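Acyl-CoA dehydrogenase (Bacillus anthracis, PDB 3OWA) probably uses its bound FAD to catalyse the alpha,beta-dehydrogenation of acyl-CoA thioesters. Local coordinates at residues F129-E132 with E133-K136; R170-E174 with G175-V179; G257-I260 with A261-L265. All blocks are in the same frame, centred on the assembly; numbering follows the deposited sequence. Where two conformers were deposited one is given.

Contact 1: F129-E132 with E133-K136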
ATOM      1  N   PHE A 129     -25.246 -26.875   6.003  1.00 39.26           N
ATOM      2  CA  PHE A 129     -26.661 -26.580   6.198  1.00 39.30           C
ATOM      3  C   PHE A 129     -27.596 -27.326   5.282  1.00 39.51           C
ATOM      4  O   PHE A 129     -28.798 -27.125   5.339  1.00 39.95           O
ATOM      5  CB  PHE A 129     -26.898 -25.073   6.110  1.00 39.42           C
ATOM      6  CG  PHE A 129     -26.102 -24.295   7.119  1.00 41.05           C
ATOM      7  CD1 PHE A 129     -26.476 -24.307   8.470  1.00 43.26           C
ATOM      8  CD2 PHE A 129     -24.961 -23.599   6.742  1.00 39.47           C
ATOM      9  CE1 PHE A 129     -25.745 -23.616   9.418  1.00 43.20           C
ATOM     10  CE2 PHE A 129     -24.233 -22.900   7.683  1.00 42.19           C
ATOM     11  CZ  PHE A 129     -24.616 -22.912   9.034  1.00 42.61           C
ATOM     12  N   GLY A 130     -27.064 -28.200   4.433  1.00 39.14           N
ATOM     13  CA  GLY A 130     -27.938 -28.995   3.551  1.00 39.83           C
ATOM     14  C   GLY A 130     -28.668 -30.084   4.341  1.00 41.24           C
ATOM     15  O   GLY A 130     -28.133 -30.593   5.332  1.00 40.25           O
ATOM     16  N   ASN A 131     -29.882 -30.445   3.910  1.00 41.69           N
ATOM     17  CA  ASN A 131     -30.556 -31.603   4.482  1.00 43.18           C
ATOM     18  C   ASN A 131     -29.992 -32.841   3.805  1.00 44.53           C
ATOM     19  O   ASN A 131     -29.224 -32.730   2.838  1.00 42.67           O
ATOM     20  CB  ASN A 131     -32.082 -31.531   4.334  1.00 43.72           C
ATOM     21  CG  ASN A 131     -32.543 -31.512   2.886  1.00 42.73           C
ATOM     22  OD1 ASN A 131     -32.000 -32.200   2.021  1.00 44.25           O
ATOM     23  ND2 ASN A 131     -33.568 -30.741   2.623  1.00 44.28           N
ATOM     24  N   GLU A 132     -30.389 -34.015   4.306  1.00 46.45           N
ATOM     25  CA  GLU A 132     -29.807 -35.272   3.883  1.00 47.66           C
ATOM     26  C   GLU A 132     -29.910 -35.449   2.385  1.00 47.06           C
ATOM     27  O   GLU A 132     -28.962 -35.900   1.741  1.00 47.49           O
ATOM     28  CB  GLU A 132     -30.505 -36.445   4.589  1.00 50.51           C
ATOM     29  CG  GLU A 132     -29.882 -37.821   4.312  1.00 54.23           C
ATOM     30  CD  GLU A 132     -28.440 -37.959   4.847  1.00 59.67           C
ATOM     31  OE1 GLU A 132     -27.972 -37.093   5.627  1.00 60.07           O
ATOM     32  OE2 GLU A 132     -27.780 -38.956   4.484  1.00 62.10           O
ATOM     33  N   GLU A 133     -31.068 -35.105   1.838  1.00 46.36           N
ATOM     34  CA  GLU A 133     -31.337 -35.256   0.422  1.00 46.64           C
ATOM     35  C   GLU A 133     -30.443 -34.327  -0.429  1.00 44.28           C
ATOM     36  O   GLU A 133     -29.874 -34.739  -1.434  1.00 43.47           O
ATOM     37  CB  GLU A 133     -32.823 -34.979   0.165  1.00 47.78           C
ATOM     38  CG  GLU A 133     -33.248 -35.113  -1.270  1.00 55.13           C
ATOM     39  CD  GLU A 133     -34.581 -34.439  -1.557  1.00 64.04           C
ATOM     40  OE1 GLU A 133     -34.878 -33.388  -0.931  1.00 67.88           O
ATOM     41  OE2 GLU A 133     -35.324 -34.958  -2.426  1.00 68.82           O
ATOM     42  N   GLN A 134     -30.324 -33.076  -0.004  1.00 42.69           N
ATOM     43  CA  GLN A 134     -29.441 -32.109  -0.674  1.00 41.12           C
ATOM     44  C   GLN A 134     -27.975 -32.559  -0.631  1.00 40.50           C
ATOM     45  O   GLN A 134     -27.294 -32.517  -1.631  1.00 38.81           O
ATOM     46  CB  GLN A 134     -29.625 -30.727  -0.054  1.00 40.08           C
ATOM     47  CG  GLN A 134     -31.022 -30.134  -0.310  1.00 39.50           C
ATOM     48  CD  GLN A 134     -31.320 -28.995   0.623  1.00 39.32           C
ATOM     49  OE1 GLN A 134     -30.741 -28.899   1.722  1.00 36.69           O
ATOM     50  NE2 GLN A 134     -32.218 -28.110   0.201  1.00 37.01           N
ATOM     51  N   LYS A 135     -27.513 -33.056   0.508  1.00 40.93           N
ATOM     52  CA  LYS A 135     -26.142 -33.526   0.582  1.00 41.63           C
ATOM     53  C   LYS A 135     -25.863 -34.712  -0.317  1.00 42.25           C
ATOM     54  O   LYS A 135     -24.874 -34.705  -1.043  1.00 40.87           O
ATOM     55  CB  LYS A 135     -25.726 -33.818   2.018  1.00 42.50           C
ATOM     56  CG  LYS A 135     -25.853 -32.598   2.911  1.00 42.23           C
ATOM     57  CD  LYS A 135     -25.223 -32.848   4.291  1.00 44.42           C
ATOM     58  CE  LYS A 135     -26.192 -33.569   5.206  1.00 46.43           C
ATOM     59  NZ  LYS A 135     -25.753 -33.527   6.605  1.00 49.24           N
ATOM     60  N   LYS A 136     -26.739 -35.719  -0.312  1.00 44.01           N
ATOM     61  CA  LYS A 136     -26.468 -36.915  -1.119  1.00 46.01           C
ATOM     62  C   LYS A 136     -26.554 -36.621  -2.594  1.00 45.38           C
ATOM     63  O   LYS A 136     -25.839 -37.214  -3.375  1.00 45.92           O
ATOM     64  CB  LYS A 136     -27.378 -38.104  -0.748  1.00 47.83           C
ATOM     65  CG  LYS A 136     -27.032 -38.692   0.605  1.00 51.62           C
ATOM     66  CD  LYS A 136     -27.406 -40.171   0.699  1.00 60.82           C
ATOM     67  CE  LYS A 136     -26.170 -41.101   0.642  1.00 64.64           C
ATOM     68  NZ  LYS A 136     -25.209 -40.946   1.807  1.00 64.59           N
TER
HETATM   69  O   HOH W   1     -31.296 -27.236   4.040  1.00 39.82           O
HETATM   70  O   HOH W   2     -34.810 -30.778   0.260  1.00 48.60           O
HETATM   71  O   HOH W   3     -28.031 -34.844   7.420  1.00 68.38           O

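Contact 2: R170-E174 with G175-V179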
ATOM      1  N   ARG A 170     -40.643 -16.035  -5.102  1.00 38.40           N
ATOM      2  CA  ARG A 170     -42.060 -16.212  -4.895  1.00 40.30           C
ATOM      3  C   ARG A 170     -42.493 -17.571  -5.377  1.00 40.66           C
ATOM      4  O   ARG A 170     -42.174 -17.965  -6.454  1.00 39.87           O
ATOM      5  CB  ARG A 170     -42.838 -15.138  -5.622  1.00 40.96           C
ATOM      6  CG  ARG A 170     -44.100 -15.659  -6.256  1.00 42.72           C
ATOM      7  CD  ARG A 170     -44.554 -14.859  -7.460  1.00 46.27           C
ATOM      8  NE  ARG A 170     -44.667 -15.649  -8.684  1.00 47.82           N
ATOM      9  CZ  ARG A 170     -44.205 -15.252  -9.859  1.00 47.50           C
ATOM     10  NH1 ARG A 170     -44.358 -16.005 -10.921  1.00 47.44           N
ATOM     11  NH2 ARG A 170     -43.591 -14.096  -9.971  1.00 49.40           N
ATOM     12  N   LEU A 171     -43.160 -18.324  -4.529  0.57 41.84           N
ATOM     13  CA  LEU A 171     -43.696 -19.633  -4.854  0.57 42.78           C
ATOM     14  C   LEU A 171     -44.717 -19.511  -5.979  0.57 43.57           C
ATOM     15  O   LEU A 171     -45.630 -18.681  -5.896  0.57 44.43           O
ATOM     16  CB  LEU A 171     -44.342 -20.249  -3.610  0.57 43.68           C
ATOM     17  CG  LEU A 171     -44.461 -21.770  -3.527  0.57 43.38           C
ATOM     18  CD1 LEU A 171     -43.098 -22.452  -3.681  0.57 41.13           C
ATOM     19  CD2 LEU A 171     -45.139 -22.163  -2.215  0.57 44.45           C
ATOM     20  N   ASN A 172     -44.548 -20.320  -7.033  1.00 43.07           N
ATOM     21  CA  ASN A 172     -45.443 -20.297  -8.188  1.00 44.10           C
ATOM     22  C   ASN A 172     -46.859 -20.794  -7.808  1.00 46.28           C
ATOM     23  O   ASN A 172     -47.029 -21.369  -6.737  1.00 45.25           O
ATOM     24  CB  ASN A 172     -44.865 -21.098  -9.371  1.00 42.48           C
ATOM     25  CG  ASN A 172     -44.688 -22.590  -9.069  1.00 42.31           C
ATOM     26  OD1 ASN A 172     -45.067 -23.089  -8.015  1.00 42.61           O
ATOM     27  ND2 ASN A 172     -44.107 -23.312 -10.027  1.00 39.95           N
ATOM     28  N   ALA A 173     -47.844 -20.580  -8.699  1.00 48.60           N
ATOM     29  CA  ALA A 173     -49.233 -21.049  -8.501  1.00 51.12           C
ATOM     30  C   ALA A 173     -49.314 -22.519  -8.039  1.00 51.66           C
ATOM     31  O   ALA A 173     -50.044 -22.835  -7.118  1.00 52.50           O
ATOM     32  CB  ALA A 173     -50.077 -20.841  -9.790  1.00 51.68           C
ATOM     33  N   GLU A 174     -48.530 -23.397  -8.673  1.00 51.02           N
ATOM     34  CA  GLU A 174     -48.529 -24.831  -8.341  1.00 50.50           C
ATOM     35  C   GLU A 174     -47.914 -25.169  -6.977  1.00 50.51           C
ATOM     36  O   GLU A 174     -48.134 -26.265  -6.453  1.00 50.92           O
ATOM     37  CB  GLU A 174     -47.796 -25.627  -9.430  1.00 49.42           C
ATOM     38  CG  GLU A 174     -48.288 -25.316 -10.899  1.00 48.01           C
ATOM     39  CD  GLU A 174     -47.468 -24.166 -11.519  1.00 51.81           C
ATOM     40  OE1 GLU A 174     -46.720 -24.379 -12.561  1.00 49.49           O
ATOM     41  OE2 GLU A 174     -47.475 -23.022 -10.947  1.00 47.74           O
ATOM     42  N   GLY A 175     -47.130 -24.247  -6.411  1.00 49.58           N
ATOM     43  CA  GLY A 175     -46.447 -24.493  -5.132  1.00 48.93           C
ATOM     44  C   GLY A 175     -45.249 -25.423  -5.282  1.00 47.90           C
ATOM     45  O   GLY A 175     -44.765 -25.998  -4.315  1.00 48.14           O
ATOM     46  N   THR A 176     -44.760 -25.575  -6.505  1.00 46.24           N
ATOM     47  CA  THR A 176     -43.697 -26.531  -6.755  1.00 44.86           C
ATOM     48  C   THR A 176     -42.291 -25.892  -6.876  1.00 43.08           C
ATOM     49  O   THR A 176     -41.301 -26.553  -6.623  1.00 42.18           O
ATOM     50  CB  THR A 176     -43.995 -27.360  -8.018  1.00 44.34           C
ATOM     51  OG1 THR A 176     -44.017 -26.503  -9.167  1.00 43.83           O
ATOM     52  CG2 THR A 176     -45.360 -28.108  -7.888  1.00 46.67           C
ATOM     53  N   HIS A 177     -42.238 -24.621  -7.274  1.00 42.35           N
ATOM     54  CA  HIS A 177     -40.976 -23.919  -7.561  1.00 41.62           C
ATOM     55  C   HIS A 177     -41.031 -22.502  -7.037  1.00 40.30           C
ATOM     56  O   HIS A 177     -42.085 -21.863  -7.123  1.00 40.29           O
ATOM     57  CB  HIS A 177     -40.733 -23.812  -9.065  1.00 41.23           C
ATOM     58  CG  HIS A 177     -40.484 -25.118  -9.739  1.00 44.52           C
ATOM     59  ND1 HIS A 177     -41.498 -25.995 -10.048  1.00 47.46           N
ATOM     60  CD2 HIS A 177     -39.339 -25.688 -10.186  1.00 45.50           C
ATOM     61  CE1 HIS A 177     -40.988 -27.063 -10.635  1.00 49.07           C
ATOM     62  NE2 HIS A 177     -39.679 -26.901 -10.734  1.00 47.81           N
ATOM     63  N   TYR A 178     -39.896 -22.023  -6.523  1.00 37.83           N
ATOM     64  CA  TYR A 178     -39.697 -20.595  -6.282  1.00 38.07           C
ATOM     65  C   TYR A 178     -39.302 -19.940  -7.588  1.00 36.75           C
ATOM     66  O   TYR A 178     -38.517 -20.514  -8.343  1.00 36.00           O
ATOM     67  CB  TYR A 178     -38.606 -20.355  -5.220  1.00 36.64           C
ATOM     68  CG  TYR A 178     -39.122 -20.659  -3.837  1.00 38.38           C
ATOM     69  CD1 TYR A 178     -39.906 -19.734  -3.160  1.00 36.74           C
ATOM     70  CD2 TYR A 178     -38.816 -21.888  -3.206  1.00 36.95           C
ATOM     71  CE1 TYR A 178     -40.391 -20.008  -1.871  1.00 40.60           C
ATOM     72  CE2 TYR A 178     -39.291 -22.179  -1.905  1.00 40.35           C
ATOM     73  CZ  TYR A 178     -40.090 -21.234  -1.259  1.00 40.87           C
ATOM     74  OH  TYR A 178     -40.553 -21.485   0.009  1.00 43.88           O
ATOM     75  N   VAL A 179     -39.875 -18.768  -7.835  1.00 36.41           N
ATOM     76  CA  VAL A 179     -39.611 -17.931  -9.008  1.00 35.04           C
ATOM     77  C   VAL A 179     -38.696 -16.776  -8.564  1.00 34.64           C
ATOM     78  O   VAL A 179     -39.100 -15.900  -7.775  1.00 33.80           O
ATOM     79  CB  VAL A 179     -40.939 -17.397  -9.651  1.00 36.23           C
ATOM     80  CG1 VAL A 179     -40.654 -16.501 -10.833  1.00 35.97           C
ATOM     81  CG2 VAL A 179     -41.856 -18.561 -10.114  1.00 35.05           C
TER

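Contact 3: G257-I260 with A261-L265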
ATOM      1  N   GLY A 257     -31.788 -16.972   6.246  1.00 38.43           N
ATOM      2  CA  GLY A 257     -30.621 -16.947   5.367  1.00 38.22           C
ATOM      3  C   GLY A 257     -29.404 -16.334   6.053  1.00 38.98           C
ATOM      4  O   GLY A 257     -28.265 -16.730   5.742  1.00 37.89           O
ATOM      5  N   HIS A 258     -29.632 -15.407   6.996  1.00 39.68           N
ATOM      6  CA  HIS A 258     -28.530 -14.730   7.728  1.00 40.95           C
ATOM      7  C   HIS A 258     -27.663 -15.674   8.542  1.00 41.13           C
ATOM      8  O   HIS A 258     -26.436 -15.452   8.686  1.00 40.13           O
ATOM      9  CB  HIS A 258     -29.019 -13.562   8.610  1.00 43.27           C
ATOM     10  CG  HIS A 258     -29.772 -13.995   9.837  1.00 47.89           C
ATOM     11  ND1 HIS A 258     -31.116 -14.296   9.814  1.00 53.30           N
ATOM     12  CD2 HIS A 258     -29.361 -14.196  11.115  1.00 51.77           C
ATOM     13  CE1 HIS A 258     -31.506 -14.657  11.027  1.00 55.37           C
ATOM     14  NE2 HIS A 258     -30.459 -14.608  11.834  1.00 54.83           N
ATOM     15  N   ILE A 259     -28.280 -16.727   9.061  1.00 41.10           N
ATOM     16  CA  ILE A 259     -27.551 -17.724   9.828  1.00 42.14           C
ATOM     17  C   ILE A 259     -26.497 -18.440   8.947  1.00 40.66           C
ATOM     18  O   ILE A 259     -25.336 -18.663   9.370  1.00 40.69           O
ATOM     19  CB  ILE A 259     -28.527 -18.727  10.456  1.00 44.20           C
ATOM     20  CG1 ILE A 259     -29.318 -18.046  11.579  1.00 46.36           C
ATOM     21  CG2 ILE A 259     -27.803 -19.995  10.946  1.00 45.70           C
ATOM     22  CD1 ILE A 259     -30.523 -18.850  12.053  1.00 51.59           C
ATOM     23  N   ILE A 260     -26.888 -18.774   7.721  1.00 38.38           N
ATOM     24  CA  ILE A 260     -25.943 -19.367   6.763  1.00 36.13           C
ATOM     25  C   ILE A 260     -24.841 -18.363   6.375  1.00 35.00           C
ATOM     26  O   ILE A 260     -23.626 -18.692   6.461  1.00 33.24           O
ATOM     27  CB  ILE A 260     -26.663 -19.929   5.539  1.00 36.30           C
ATOM     28  CG1 ILE A 260     -27.717 -20.963   5.995  1.00 38.34           C
ATOM     29  CG2 ILE A 260     -25.629 -20.517   4.490  1.00 33.02           C
ATOM     30  CD1 ILE A 260     -28.656 -21.446   4.831  1.00 36.53           C
ATOM     31  N   ALA A 261     -25.251 -17.127   6.044  1.00 33.77           N
ATOM     32  CA  ALA A 261     -24.333 -16.129   5.546  1.00 34.27           C
ATOM     33  C   ALA A 261     -23.280 -15.786   6.593  1.00 36.09           C
ATOM     34  O   ALA A 261     -22.096 -15.597   6.252  1.00 34.21           O
ATOM     35  CB  ALA A 261     -25.075 -14.855   5.090  1.00 32.97           C
ATOM     36  N   PHE A 262     -23.718 -15.691   7.851  1.00 37.79           N
ATOM     37  CA  PHE A 262     -22.822 -15.330   8.935  1.00 40.51           C
ATOM     38  C   PHE A 262     -21.831 -16.466   9.220  1.00 39.91           C
ATOM     39  O   PHE A 262     -20.631 -16.218   9.431  1.00 40.50           O
ATOM     40  CB  PHE A 262     -23.592 -14.918  10.209  1.00 42.54           C
ATOM     41  CG  PHE A 262     -22.823 -15.191  11.503  1.00 50.52           C
ATOM     42  CD1 PHE A 262     -21.866 -14.272  11.986  1.00 55.87           C
ATOM     43  CD2 PHE A 262     -23.050 -16.377  12.244  1.00 56.82           C
ATOM     44  CE1 PHE A 262     -21.131 -14.531  13.190  1.00 57.20           C
ATOM     45  CE2 PHE A 262     -22.335 -16.640  13.438  1.00 57.87           C
ATOM     46  CZ  PHE A 262     -21.367 -15.716  13.899  1.00 58.66           C
ATOM     47  N   ASN A 263     -22.319 -17.701   9.211  1.00 38.77           N
ATOM     48  CA  ASN A 263     -21.449 -18.829   9.484  1.00 38.53           C
ATOM     49  C   ASN A 263     -20.438 -19.063   8.377  1.00 38.01           C
ATOM     50  O   ASN A 263     -19.268 -19.337   8.667  1.00 37.41           O
ATOM     51  CB  ASN A 263     -22.249 -20.100   9.725  1.00 40.07           C
ATOM     52  CG  ASN A 263     -22.641 -20.259  11.167  1.00 41.43           C
ATOM     53  OD1 ASN A 263     -21.835 -20.685  12.012  1.00 43.73           O
ATOM     54  ND2 ASN A 263     -23.878 -19.918  11.462  1.00 40.96           N
ATOM     55  N   ILE A 264     -20.880 -18.938   7.128  1.00 35.93           N
ATOM     56  CA  ILE A 264     -19.997 -19.098   5.980  1.00 36.39           C
ATOM     57  C   ILE A 264     -18.867 -18.025   5.967  1.00 36.86           C
ATOM     58  O   ILE A 264     -17.692 -18.307   5.638  1.00 35.78           O
ATOM     59  CB  ILE A 264     -20.823 -19.074   4.673  1.00 36.10           C
ATOM     60  CG1 ILE A 264     -21.799 -20.277   4.635  1.00 37.91           C
ATOM     61  CG2 ILE A 264     -19.925 -19.017   3.410  1.00 36.05           C
ATOM     62  CD1 ILE A 264     -21.141 -21.697   4.860  1.00 39.84           C
ATOM     63  N   LEU A 265     -19.242 -16.812   6.351  1.00 37.48           N
ATOM     64  CA  LEU A 265     -18.333 -15.683   6.419  1.00 37.76           C
ATOM     65  C   LEU A 265     -17.134 -15.972   7.314  1.00 37.71           C
ATOM     66  O   LEU A 265     -16.002 -15.649   6.940  1.00 37.21           O
ATOM     67  CB  LEU A 265     -19.088 -14.503   6.987  1.00 38.65           C
ATOM     68  CG  LEU A 265     -18.928 -13.101   6.416  1.00 40.85           C
ATOM     69  CD1 LEU A 265     -19.277 -12.126   7.548  1.00 43.41           C
ATOM     70  CD2 LEU A 265     -17.536 -12.804   5.816  1.00 41.10           C
TER

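Contact 1: F129-E132 with E133-K136
Asn131 and Gln134 exchange a pair of side-chain-to-backbone hydrogen bonds. Asn131 OD1 accepts from Gln134 N at 2.8 Å, the donor lying almost in line with the side-chain C=O. In return, Gln134 OE1 accepts a hydrogen bond from Asn131 N, also at 2.8 Å, with the donor tilted from the plane of the amide. Asn131 can reach because its CG sits between the backbone N and the carbonyl carbon (chi1 62°), turning OD1 back over the first turn of the helix. The two side-chain amides end up stacked, their planes 19° apart, with Asn131 ND2 3.5 Å from Gln134 CD. This reciprocal pair is a capping box, with Asn131 as the N-cap of helix 132-144, just where the chain has left helix 124-129 at Gly130. Gln134 NE2 donates to the carbonyls of Glu248 and Leu250.

Behind the cap the ordinary helical bonds begin: Lys135 N donates to Asn131 O, and Lys136 N to Glu132 O.

The charged groups deal with each other at longer range. Glu132 crosses Lys135 at about a right angle, and Glu132 OE1 and Lys135 NZ stand 4.3 Å apart, beyond a salt bridge. Glu132 OE1 is also hydrogen-bonded to Tyr88 OH, and Lys135 NZ to Lys345 O. Glu132 lies beside Lys136, pointing the same way, with Glu132 OE2 4.0 Å from Lys136 CG.

Two waters bridge side chains here. One joins Glu132 OE1 to Lys135 NZ; another links Asn131 ND2, at 2.7 Å, with Glu133 OE1.

Contact 2: R170-E174 with G175-V179
Arg170 and Val179 run side by side on one face of their two strands. The guanidinium of Arg170 presents one face to Val179, whose CG1 lies 3.5 Å above the plane, offset toward its rim; Arg170 NH1 is 3.7 Å from Val179 CG2.

Leu171 and Tyr178 occupy the other face. Leu171 was modelled in two conformers, and in the one described here its CD1 lies 4.0 Å from the centroid of the Tyr178 ring and only 7° off the ring normal, which would make a CH-pi contact almost over the middle of the face. In the same conformer Leu171 CG packs 3.7 Å from Gly175 CA. The ring of Tyr178 also meets Phe210 edge-to-face.

Strands 168-171 and 177-188 form an antiparallel beta hairpin of the middle domain. Arg170 and Val179 make its hydrogen-bonded pair, Leu171 and Tyr178 the non-hydrogen-bonded one, and a type I turn from Asn172 to Gly175 begins the connection. Gly175 has a positive phi (75°), which glycine takes readily.

Asn172 is turned inward across this bend. Its N donates to His177 O, and its side chain follows the chain round: OD1 accepts from Thr176 N at 2.9 Å, in the carbonyl plane on a lone pair, and more weakly from Gly175 N and His177 N. Asn172 ND2 makes a weak bond to Thr176 OG1, and the Asn172 amide plane is 67° from that of the His177 ring. The Thr176 hydroxyl lies in the plane of the imidazole at its edge, Thr176 OG1 hydrogen-bonded to His177 ND1 at 2.7 Å, which ties down the rotation of the ring. Beyond the turn, Thr176 and Tyr178 pair through their backbones with Lys247 and Val245.

Contact 3: G257-I260 with A261-L265
A chi1 of -88° folds the side chain of Asn263 back along its helix, and a chi2 of -80° turns its amide so that ND2 faces the preceding turn. There Asn263 ND2 donates to Ile259 O at 2.8 Å, the acceptor lying close to the plane of the amide. The backbone Asn263 N gives a longer bond to the same Ile259 O, 3.2 Å, and the two donors arrive from opposite faces of the carbonyl plane. One oxygen is thus gripped twice by a single residue. Ile259 lies alongside, its CG2 4.0 Å from Asn263 ND2.

Ile260 and Ile264 lie side by side one turn apart and point the same way, with Ile260 CG2 3.8 Å from Ile264 CG1. Ile264 N donates to Ile260 O, and Ala261 N and Phe262 N do likewise to Gly257 O and His258 O. Tyr199 of strand 195-202 packs on Ile260 and Ala261, while Leu124 and Pro125 meet Ile264. This is the regular i to i+4 pattern in the first turns of the long helix 257-293, where the C-terminal helical domain of the acyl-CoA dehydrogenase fold packs against its middle beta domain.

Overall arrangement
The three contacts follow one another along the chain, one in each of the N-terminal, middle and C-terminal domains. Contacts 1 and 3 touch directly: the ring of Phe129, just before the capped helix start, packs on helix 257-293, with Phe129 CZ 3.7 Å from Asn263 CB and Phe129 CG 3.9 Å from Ile260 CG1. Their centres are about 17 Å apart. The hairpin of contact 2 stands farther out at the surface, its nearest atoms about 9 Å from contact 1 and about 12 Å from contact 3. In contact 3 the side chain of Ile264 lies about 9 Å from a bound FAD, without touching it.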